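Prophenoloxidase b (Marsupenaeus japonicus, PDB 3WKY) is the zymogen of a hemolymph phenoloxidase that, once activated, probably hydroxylates monophenols and oxidises o-diphenols at a type 3 dicopper site. Local coordinates at residues F15-P18 and T24-D27; V137-F142 and S459-R464; K153-A158 and D469-H474. All blocks are in the same frame, centred on the assembly; numbering follows the deposited sequence. Where two conformers were deposited one is given.

Contact 1 (F15-P18 and T24-D27); sequences FYLP and TLAD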
loop_
_atom_site.group_PDB
_atom_site.type_symbol
_atom_site.label_atom_id
_atom_site.label_comp_id
_atom_site.label_asym_id
_atom_site.label_seq_id
_atom_site.Cartn_x
_atom_site.Cartn_y
_atom_site.Cartn_z
ATOM N N PHE A 15 32.155 1.248 -43.937
ATOM C CA PHE A 15 31.770 1.367 -42.529
ATOM C C PHE A 15 32.026 2.777 -42.013
ATOM O O PHE A 15 31.489 3.172 -40.974
ATOM C CB PHE A 15 32.595 0.398 -41.669
ATOM C CG PHE A 15 32.259 -1.066 -41.866
ATOM C CD1 PHE A 15 32.847 -1.806 -42.890
ATOM C CD2 PHE A 15 31.397 -1.719 -40.986
ATOM C CE1 PHE A 15 32.554 -3.155 -43.055
ATOM C CE2 PHE A 15 31.100 -3.073 -41.141
ATOM C CZ PHE A 15 31.677 -3.794 -42.179
ATOM N N TYR A 16 32.858 3.533 -42.729
ATOM C CA TYR A 16 33.346 4.821 -42.221
ATOM C C TYR A 16 32.361 5.988 -42.357
ATOM O O TYR A 16 31.466 5.962 -43.200
ATOM C CB TYR A 16 34.683 5.182 -42.873
ATOM C CG TYR A 16 35.808 4.268 -42.457
ATOM C CD1 TYR A 16 35.651 3.390 -41.392
ATOM C CD2 TYR A 16 37.025 4.282 -43.122
ATOM C CE1 TYR A 16 36.671 2.544 -41.003
ATOM C CE2 TYR A 16 38.057 3.440 -42.736
ATOM C CZ TYR A 16 37.869 2.571 -41.675
ATOM O OH TYR A 16 38.881 1.727 -41.278
ATOM N N LEU A 17 32.553 6.996 -41.502
ATOM C CA LEU A 17 31.726 8.204 -41.472
ATOM C C LEU A 17 30.235 7.924 -41.698
ATOM O O LEU A 17 29.641 8.459 -42.631
ATOM C CB LEU A 17 32.238 9.212 -42.515
ATOM C CG LEU A 17 33.725 9.567 -42.440
ATOM C CD1 LEU A 17 34.089 10.598 -43.514
ATOM C CD2 LEU A 17 34.125 10.074 -41.058
ATOM N N PRO A 18 29.628 7.072 -40.846
ATOM C CA PRO A 18 28.263 6.608 -41.122
ATOM C C PRO A 18 27.191 7.697 -41.032
ATOM O O PRO A 18 26.092 7.492 -41.553
ATOM C CB PRO A 18 28.036 5.523 -40.050
ATOM C CG PRO A 18 28.984 5.866 -38.949
ATOM C CD PRO A 18 30.192 6.458 -39.626
ATOM N N THR A 24 30.210 12.847 -49.244
ATOM C CA THR A 24 31.268 13.286 -48.336
ATOM C C THR A 24 32.304 12.182 -48.135
ATOM O O THR A 24 33.513 12.437 -48.097
ATOM C CB THR A 24 30.697 13.686 -46.956
ATOM O OG1 THR A 24 29.819 14.809 -47.102
ATOM C CG2 THR A 24 31.815 14.051 -45.991
ATOM N N LEU A 25 31.828 10.952 -48.003
ATOM C CA LEU A 25 32.725 9.823 -47.800
ATOM C C LEU A 25 33.542 9.577 -49.067
ATOM O O LEU A 25 34.757 9.375 -49.008
ATOM C CB LEU A 25 31.930 8.566 -47.428
ATOM C CG LEU A 25 32.738 7.276 -47.259
ATOM C CD1 LEU A 25 33.629 7.340 -46.031
ATOM C CD2 LEU A 25 31.815 6.059 -47.203
ATOM N N ALA A 26 32.864 9.607 -50.210
ATOM C CA ALA A 26 33.504 9.339 -51.493
ATOM C C ALA A 26 34.560 10.388 -51.821
ATOM O O ALA A 26 35.642 10.061 -52.310
ATOM C CB ALA A 26 32.471 9.269 -52.587
ATOM N N ASP A 27 34.238 11.648 -51.550
ATOM C CA ASP A 27 35.181 12.731 -51.790
ATOM C C ASP A 27 36.455 12.554 -50.977
ATOM O O ASP A 27 37.559 12.736 -51.493
ATOM C CB ASP A 27 34.555 14.087 -51.469
ATOM C CG ASP A 27 35.571 15.210 -51.492
ATOM O OD1 ASP A 27 35.972 15.622 -52.601
ATOM O OD2 ASP A 27 35.974 15.674 -50.405
#
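Where the N-terminal chain folds back on itself, Leu25 of helix 22-29 meets Tyr16 and Leu17 of the loop before that helix. One methyl does most of the touching: Leu25 CD1 lies 4.0 Å from Tyr16 CB and 4.1 Å from Leu17 CD1, so it sits by the root of one side chain and the tip of the other. The same Leu25 CD1 comes to 3.8 Å from Tyr16 O, and Leu25 CD2 lies 4.0 Å from that oxygen, so both branches of Leu25 border the carbonyl between the two loop residues. Leu25 reaches them because its CG is anti to the backbone N (chi1 177°), carrying the fork out from the helix. The loop between helices 9-12 and 22-29 thus turns back onto the second helix, with Leu17 in the left-handed region of backbone angles (phi 39°, psi 58°); three residues, 19-21, lead to the start of helix 22-29. No hydrogen bond joins the two segments. Tyr16 offers its CB here, while its side chain leads away from the helix and comes within about 4 Å, between nearest atoms, of a bound N-acetylglucosamine. Phe15 packs edge-to-face with Tyr117 of helix 109-122; from helix 22-29, Asp27 OD1 forms a salt bridge with Arg467.

Contact 2 (V137-F142 and S459-R464); sequences VLPDRF and SGIDFR. With NAG (2-acetamido-2-deoxy-beta-D-glucopyranose), chain C; EDO (1,2-ethanediol), chain L.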
loop_
_atom_site.group_PDB
_atom_site.type_symbol
_atom_site.label_atom_id
_atom_site.label_comp_id
_atom_site.label_asym_id
_atom_site.label_seq_id
_atom_site.Cartn_x
_atom_site.Cartn_y
_atom_site.Cartn_z
ATOM N N VAL A 137 34.030 3.139 -35.482
ATOM C CA VAL A 137 32.959 3.408 -36.439
ATOM C C VAL A 137 31.824 4.210 -35.792
ATOM O O VAL A 137 31.300 5.152 -36.384
ATOM C CB VAL A 137 32.387 2.082 -37.000
ATOM C CG1 VAL A 137 31.157 2.328 -37.857
ATOM C CG2 VAL A 137 33.448 1.342 -37.796
ATOM N N LEU A 138 31.446 3.829 -34.571
ATOM C CA LEU A 138 30.383 4.530 -33.841
ATOM C C LEU A 138 30.872 4.929 -32.454
ATOM O O LEU A 138 30.367 4.424 -31.452
ATOM C CB LEU A 138 29.139 3.637 -33.701
ATOM C CG LEU A 138 28.282 3.339 -34.931
ATOM C CD1 LEU A 138 27.158 2.360 -34.599
ATOM C CD2 LEU A 138 27.701 4.622 -35.517
ATOM N N PRO A 139 31.869 5.827 -32.381
ATOM C CA PRO A 139 32.380 6.176 -31.053
ATOM C C PRO A 139 31.317 6.773 -30.123
ATOM O O PRO A 139 31.480 6.655 -28.904
ATOM C CB PRO A 139 33.489 7.208 -31.349
ATOM C CG PRO A 139 33.272 7.635 -32.761
ATOM C CD PRO A 139 32.626 6.494 -33.461
ATOM N N ASP A 140 30.264 7.370 -30.677
ATOM C CA ASP A 140 29.204 7.977 -29.863
ATOM C C ASP A 140 28.502 6.949 -28.966
ATOM O O ASP A 140 27.875 7.327 -27.970
ATOM C CB ASP A 140 28.160 8.679 -30.741
ATOM C CG ASP A 140 27.364 7.700 -31.599
ATOM O OD1 ASP A 140 26.396 7.089 -31.093
ATOM O OD2 ASP A 140 27.699 7.532 -32.790
ATOM N N ARG A 141 28.602 5.666 -29.320
ATOM C CA ARG A 141 27.965 4.602 -28.539
ATOM C C ARG A 141 28.738 4.223 -27.289
ATOM O O ARG A 141 28.200 3.519 -26.431
ATOM C CB ARG A 141 27.738 3.336 -29.388
ATOM C CG ARG A 141 26.824 3.519 -30.602
ATOM C CD ARG A 141 25.368 3.819 -30.231
ATOM N NE ARG A 141 24.461 3.405 -31.297
ATOM C CZ ARG A 141 24.084 4.178 -32.319
ATOM N NH1 ARG A 141 24.540 5.421 -32.435
ATOM N NH2 ARG A 141 23.255 3.702 -33.235
ATOM N N PHE A 142 29.985 4.688 -27.169
ATOM C CA PHE A 142 30.878 4.213 -26.115
ATOM C C PHE A 142 31.480 5.339 -25.275
ATOM O O PHE A 142 32.002 5.100 -24.187
ATOM C CB PHE A 142 32.009 3.360 -26.726
ATOM C CG PHE A 142 31.516 2.290 -27.648
ATOM C CD1 PHE A 142 31.080 1.064 -27.142
ATOM C CD2 PHE A 142 31.462 2.508 -29.015
ATOM C CE1 PHE A 142 30.609 0.081 -27.985
ATOM C CE2 PHE A 142 30.986 1.523 -29.871
ATOM C CZ PHE A 142 30.561 0.304 -29.350
ATOM N N SER A 459 37.701 7.921 -37.995
ATOM C CA SER A 459 37.077 7.024 -38.952
ATOM C C SER A 459 35.567 7.042 -38.761
ATOM O O SER A 459 34.815 6.673 -39.663
ATOM C CB SER A 459 37.600 5.601 -38.758
ATOM O OG SER A 459 37.731 5.316 -37.374
ATOM N N GLY A 460 35.122 7.470 -37.579
ATOM C CA GLY A 460 33.705 7.431 -37.261
ATOM C C GLY A 460 33.009 8.782 -37.303
ATOM O O GLY A 460 31.850 8.881 -37.716
ATOM N N ILE A 461 33.717 9.811 -36.847
ATOM C CA ILE A 461 33.192 11.166 -36.789
ATOM C C ILE A 461 34.070 12.094 -37.614
ATOM O O ILE A 461 35.298 12.094 -37.463
ATOM C CB ILE A 461 33.194 11.692 -35.346
ATOM C CG1 ILE A 461 32.257 10.853 -34.467
ATOM C CG2 ILE A 461 32.778 13.155 -35.311
ATOM C CD1 ILE A 461 32.412 11.138 -32.980
ATOM N N ASP A 462 33.438 12.893 -38.468
ATOM C CA ASP A 462 34.147 13.880 -39.271
ATOM C C ASP A 462 34.313 15.165 -38.473
ATOM O O ASP A 462 33.366 15.937 -38.336
ATOM C CB ASP A 462 33.367 14.156 -40.559
ATOM C CG ASP A 462 34.184 14.923 -41.590
ATOM O OD1 ASP A 462 35.256 15.456 -41.237
ATOM O OD2 ASP A 462 33.742 14.997 -42.755
ATOM N N PHE A 463 35.511 15.404 -37.956
ATOM C CA PHE A 463 35.755 16.579 -37.121
ATOM C C PHE A 463 36.177 17.828 -37.908
ATOM O O PHE A 463 36.437 18.874 -37.312
ATOM C CB PHE A 463 36.803 16.273 -36.052
ATOM C CG PHE A 463 36.309 15.384 -34.937
ATOM C CD1 PHE A 463 35.628 15.919 -33.851
ATOM C CD2 PHE A 463 36.553 14.018 -34.961
ATOM C CE1 PHE A 463 35.187 15.106 -32.809
ATOM C CE2 PHE A 463 36.117 13.198 -33.922
ATOM C CZ PHE A 463 35.434 13.744 -32.848
ATOM N N ARG A 464 36.247 17.718 -39.234
ATOM C CA ARG A 464 36.604 18.861 -40.078
ATOM C C ARG A 464 35.546 19.961 -40.033
ATOM O O ARG A 464 34.344 19.686 -40.030
ATOM C CB ARG A 464 36.794 18.424 -41.534
ATOM C CG ARG A 464 38.011 17.542 -41.784
ATOM C CD ARG A 464 37.656 16.390 -42.710
ATOM N NE ARG A 464 37.534 16.763 -44.114
ATOM C CZ ARG A 464 36.597 16.303 -44.941
ATOM N NH1 ARG A 464 35.667 15.465 -44.511
ATOM N NH2 ARG A 464 36.584 16.695 -46.208
HETATM C C1 NAG C . 42.730 8.573 -38.083
HETATM C C2 NAG C . 44.005 8.665 -38.928
HETATM C C3 NAG C . 43.705 9.306 -40.270
HETATM C C4 NAG C . 42.596 8.562 -41.005
HETATM C C5 NAG C . 41.414 8.147 -40.122
HETATM C C6 NAG C . 40.834 6.856 -40.698
HETATM C C7 NAG C . 46.164 8.977 -37.792
HETATM C C8 NAG C . 46.995 9.928 -36.983
HETATM N N2 NAG C . 45.015 9.463 -38.258
HETATM O O3 NAG C . 44.886 9.305 -41.046
HETATM O O4 NAG C . 42.112 9.394 -42.038
HETATM O O5 NAG C . 41.730 7.851 -38.771
HETATM O O6 NAG C . 39.634 7.090 -41.391
HETATM O O7 NAG C . 46.545 7.824 -37.990
HETATM C C1 EDO L . 37.331 12.708 -39.644
HETATM O O1 EDO L . 38.030 13.535 -38.687
HETATM C C2 EDO L . 38.178 12.341 -40.860
HETATM O O2 EDO L . 38.319 13.489 -41.707
HETATM O O HOH W 1 30.288 7.713 -36.010
#
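One water bridges the two backbones, donating to Gly460 O at 2.6 Å and to Val137 O at 2.8 Å. The same Val137 O lies 3.4 Å from Gly460 CA; with no side chain on that glycine, the chains approach closely, and Pro139 CD also borders its CA. Beyond the glycine, the Pro139 ring and the Ile461 chain run alongside in opposite senses, Pro139 CG against Ile461 CD1 at 3.6 Å. Ile461 brings its CG1 branch there with CG1 anti to its carbonyl carbon (chi1 -63°), while its CG2 lies over one face of the Phe463 ring, toward the rim. Pro139 starts the 3-10 turn 139-141, where Asp140 OD1 receives Arg141 NH1 at 2.8 Å through its syn lone pair, in the guanidinium plane; Asp140 OD2 bonds Tyr19 and Arg141 NE pairs with Glu385. In 459-464 an Asx turn forms, Arg464 N reaching Asp462 OD1 at 3.2 Å from above the carboxylate plane, and Arg464 NH1 pairs with Asp462 OD2 at 2.6 Å. An alanine in place of Asp462 removes both carboxylate oxygens, and would probably leave Arg464 NH1 without this charged mate and the 462-464 turn less fixed. Between these copper-domain and Ig-like segments no direct hydrogen bond or ion pair forms: a water and an apolar touch join them, while each carboxylate pairs with an arginine of its own segment.

Contact 3 (K153-A158 and D469-H474); sequences KLAKSA and DNITVH. With NAG (2-acetamido-2-deoxy-beta-D-glucopyranose), chain H; NAG (2-acetamido-2-deoxy-beta-D-glucopyranose), chain C; EDO (1,2-ethanediol), chain L.
Helix 145-160 of the copper-containing region lies against the loop leading into strand 472-481 and the strand's first residues, part of a mixed sheet built mostly from the Ig-like region, to which strand 165-169 adds an edge. Ala155 and Ala158 meet Ile471 and Val473 between them. The apolar contacts across the two segments are all methyl or methylene meetings. Ala155 CB takes two partners, Ile471 CG1 at 4.1 Å and Val473 CG2 at 4.2 Å; one helical turn on, Ala158 CB meets Ile471 CD1 at 4.0 Å. Ile471 spans both alanines because its CG1 stands anti to the backbone N (chi1 -178°), sending the long branch along the helix surface. The small alanine side chains let the chain come close, with the CA atoms of Ala155 and Ile471 6.9 Å apart. Ile159 of the same helix also packs on Ile471, and Ala151 on Val473. A further apolar touch involves a protein-attached N-acetylglucosamine, whose acetamide methyl C8 lies at the edge of the His474 ring, 4.0 Å from His474 NE2.

Among polar contacts, backbone bonds join Thr472 and His474 to strand 165-169, and His474 NE2 bonds Glu165. Thr472, whose CB points away from the helix, accepts a hydrogen bond at OG1 from N2 of the same sugar (3.1 Å, 162°). Among charged groups, Asp469 OD1 forms a salt bridge with Lys466 of the second subunit, bringing this corner of the fold to a subunit interface. The covalent link is at Asn470: ND2 is bonded to C1 of a second N-acetylglucosamine at 1.4 Å.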
loop_
_atom_site.group_PDB
_atom_site.type_symbol
_atom_site.label_atom_id
_atom_site.label_comp_id
_atom_site.label_asym_id
_atom_site.label_seq_id
_atom_site.Cartn_x
_atom_site.Cartn_y
_atom_site.Cartn_z
ATOM N N LYS A 153 35.121 20.716 -29.635
ATOM C CA LYS A 153 35.692 21.981 -29.203
ATOM C C LYS A 153 37.200 21.997 -29.456
ATOM O O LYS A 153 37.726 22.909 -30.097
ATOM C CB LYS A 153 35.411 22.158 -27.715
ATOM C CG LYS A 153 35.573 23.557 -27.175
ATOM C CD LYS A 153 35.057 23.590 -25.742
ATOM C CE LYS A 153 35.071 24.987 -25.149
ATOM N NZ LYS A 153 34.299 25.024 -23.874
ATOM N N LEU A 154 37.881 20.979 -28.941
ATOM C CA LEU A 154 39.325 20.841 -29.087
ATOM C C LEU A 154 39.743 20.732 -30.551
ATOM O O LEU A 154 40.796 21.235 -30.941
ATOM C CB LEU A 154 39.818 19.622 -28.300
ATOM C CG LEU A 154 40.308 19.846 -26.866
ATOM C CD1 LEU A 154 39.355 20.713 -26.075
ATOM C CD2 LEU A 154 40.517 18.513 -26.160
ATOM N N ALA A 155 38.918 20.067 -31.357
ATOM C CA ALA A 155 39.179 19.951 -32.785
ATOM C C ALA A 155 39.134 21.324 -33.452
ATOM O O ALA A 155 40.032 21.675 -34.221
ATOM C CB ALA A 155 38.177 19.008 -33.442
ATOM N N LYS A 156 38.084 22.087 -33.154
ATOM C CA LYS A 156 37.910 23.425 -33.720
ATOM C C LYS A 156 39.112 24.322 -33.424
ATOM O O LYS A 156 39.598 25.034 -34.304
ATOM C CB LYS A 156 36.621 24.076 -33.197
ATOM C CG LYS A 156 36.329 25.455 -33.797
ATOM C CD LYS A 156 34.915 25.935 -33.467
ATOM C CE LYS A 156 34.596 27.256 -34.155
ATOM N NZ LYS A 156 33.206 27.726 -33.864
ATOM N N SER A 157 39.587 24.280 -32.182
ATOM C CA SER A 157 40.751 25.061 -31.776
ATOM C C SER A 157 42.012 24.575 -32.470
ATOM O O SER A 157 42.808 25.377 -32.952
ATOM C CB SER A 157 40.945 24.994 -30.262
ATOM O OG SER A 157 39.903 25.664 -29.588
ATOM N N ALA A 158 42.192 23.259 -32.508
ATOM C CA ALA A 158 43.368 22.664 -33.132
ATOM C C ALA A 158 43.500 23.093 -34.591
ATOM O O ALA A 158 44.582 23.474 -35.036
ATOM C CB ALA A 158 43.318 21.147 -33.031
ATOM N N ASP A 469 40.512 20.684 -44.102
ATOM C CA ASP A 469 41.075 20.559 -42.762
ATOM C C ASP A 469 41.673 19.178 -42.547
ATOM O O ASP A 469 41.129 18.173 -43.007
ATOM C CB ASP A 469 40.014 20.819 -41.694
ATOM C CG ASP A 469 39.458 22.219 -41.758
ATOM O OD1 ASP A 469 40.146 23.104 -42.312
ATOM O OD2 ASP A 469 38.335 22.434 -41.253
ATOM N N ASN A 470 42.799 19.146 -41.846
ATOM C CA ASN A 470 43.493 17.911 -41.526
ATOM C C ASN A 470 43.468 17.743 -40.012
ATOM O O ASN A 470 44.276 18.342 -39.295
ATOM C CB ASN A 470 44.930 17.993 -42.047
ATOM C CG ASN A 470 45.759 16.772 -41.710
ATOM O OD1 ASN A 470 45.232 15.675 -41.518
ATOM N ND2 ASN A 470 47.078 16.963 -41.647
ATOM N N ILE A 471 42.519 16.949 -39.520
ATOM C CA ILE A 471 42.340 16.803 -38.080
ATOM C C ILE A 471 42.016 15.358 -37.694
ATOM O O ILE A 471 41.205 14.692 -38.344
ATOM C CB ILE A 471 41.255 17.779 -37.549
ATOM C CG1 ILE A 471 41.110 17.666 -36.030
ATOM C CG2 ILE A 471 39.923 17.537 -38.240
ATOM C CD1 ILE A 471 42.392 17.944 -35.263
ATOM N N THR A 472 42.699 14.872 -36.662
ATOM C CA THR A 472 42.456 13.540 -36.113
ATOM C C THR A 472 42.188 13.663 -34.621
ATOM O O THR A 472 42.945 14.325 -33.906
ATOM C CB THR A 472 43.671 12.610 -36.319
ATOM O OG1 THR A 472 43.834 12.331 -37.715
ATOM C CG2 THR A 472 43.482 11.291 -35.564
ATOM N N VAL A 473 41.120 13.025 -34.153
ATOM C CA VAL A 473 40.796 13.066 -32.736
ATOM C C VAL A 473 41.014 11.689 -32.142
ATOM O O VAL A 473 40.349 10.720 -32.524
ATOM C CB VAL A 473 39.347 13.521 -32.492
ATOM C CG1 VAL A 473 39.007 13.432 -31.013
ATOM C CG2 VAL A 473 39.153 14.946 -32.995
ATOM N N HIS A 474 41.971 11.606 -31.227
ATOM C CA HIS A 474 42.233 10.368 -30.511
ATOM C C HIS A 474 41.431 10.391 -29.218
ATOM O O HIS A 474 41.280 11.449 -28.594
ATOM C CB HIS A 474 43.725 10.228 -30.206
ATOM C CG HIS A 474 44.582 10.124 -31.430
ATOM N ND1 HIS A 474 44.640 8.983 -32.201
ATOM C CD2 HIS A 474 45.419 11.016 -32.013
ATOM C CE1 HIS A 474 45.472 9.177 -33.210
ATOM N NE2 HIS A 474 45.958 10.402 -33.118
HETATM C C1 NAG H . 47.825 15.731 -41.673
HETATM C C2 NAG H . 48.768 15.478 -42.862
HETATM C C3 NAG H . 49.877 14.440 -42.636
HETATM C C4 NAG H . 50.306 14.315 -41.181
HETATM C C5 NAG H . 49.049 14.245 -40.328
HETATM C C6 NAG H . 49.325 13.884 -38.872
HETATM C C7 NAG H . 47.692 15.841 -45.020
HETATM C C8 NAG H . 46.944 15.222 -46.166
HETATM N N2 NAG H . 47.966 15.041 -43.993
HETATM O O3 NAG H . 51.000 14.784 -43.418
HETATM O O4 NAG H . 51.088 13.154 -41.005
HETATM O O5 NAG H . 48.433 15.507 -40.417
HETATM O O6 NAG H . 49.462 15.051 -38.095
HETATM O O7 NAG H . 48.017 17.027 -45.054
HETATM C C1 NAG C . 42.730 8.573 -38.083
HETATM C C2 NAG C . 44.005 8.665 -38.928
HETATM C C3 NAG C . 43.705 9.306 -40.270
HETATM C C4 NAG C . 42.596 8.562 -41.005
HETATM C C5 NAG C . 41.414 8.147 -40.122
HETATM C C6 NAG C . 40.834 6.856 -40.698
HETATM C C7 NAG C . 46.164 8.977 -37.792
HETATM C C8 NAG C . 46.995 9.928 -36.983
HETATM N N2 NAG C . 45.015 9.463 -38.258
HETATM O O3 NAG C . 44.886 9.305 -41.046
HETATM O O4 NAG C . 42.112 9.394 -42.038
HETATM O O5 NAG C . 41.730 7.851 -38.771
HETATM O O6 NAG C . 39.634 7.090 -41.391
HETATM O O7 NAG C . 46.545 7.824 -37.990
HETATM C C1 EDO L . 37.331 12.708 -39.644
HETATM O O1 EDO L . 38.030 13.535 -38.687
HETATM C C2 EDO L . 38.178 12.341 -40.860
HETATM O O2 EDO L . 38.319 13.489 -41.707
#

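The three contacts form a series at one side of the subunit, with 459-464 in the middle. The centres of contact 1 and contact 2 lie about 11 Å apart, and those of contact 2 and contact 3 about 13 Å; contact 1 and contact 3, with centres about 18 Å apart, do not touch. Leu17 N probably bonds Ser459 O at 2.9 Å, tying the N-terminal loop to contact 2. Phe463 CD2 then packs on Val473 CG2 at 3.4 Å, joining contact 2 to contact 3, and one N-acetylglucosamine and one ethanediol touch both. No residue of the dicopper pocket belongs to these contacts; one tie toward it is Phe142 of contact 2, which packs on Ser197 in helix 193-205, the helix that holds the pocket residues His199 and His203.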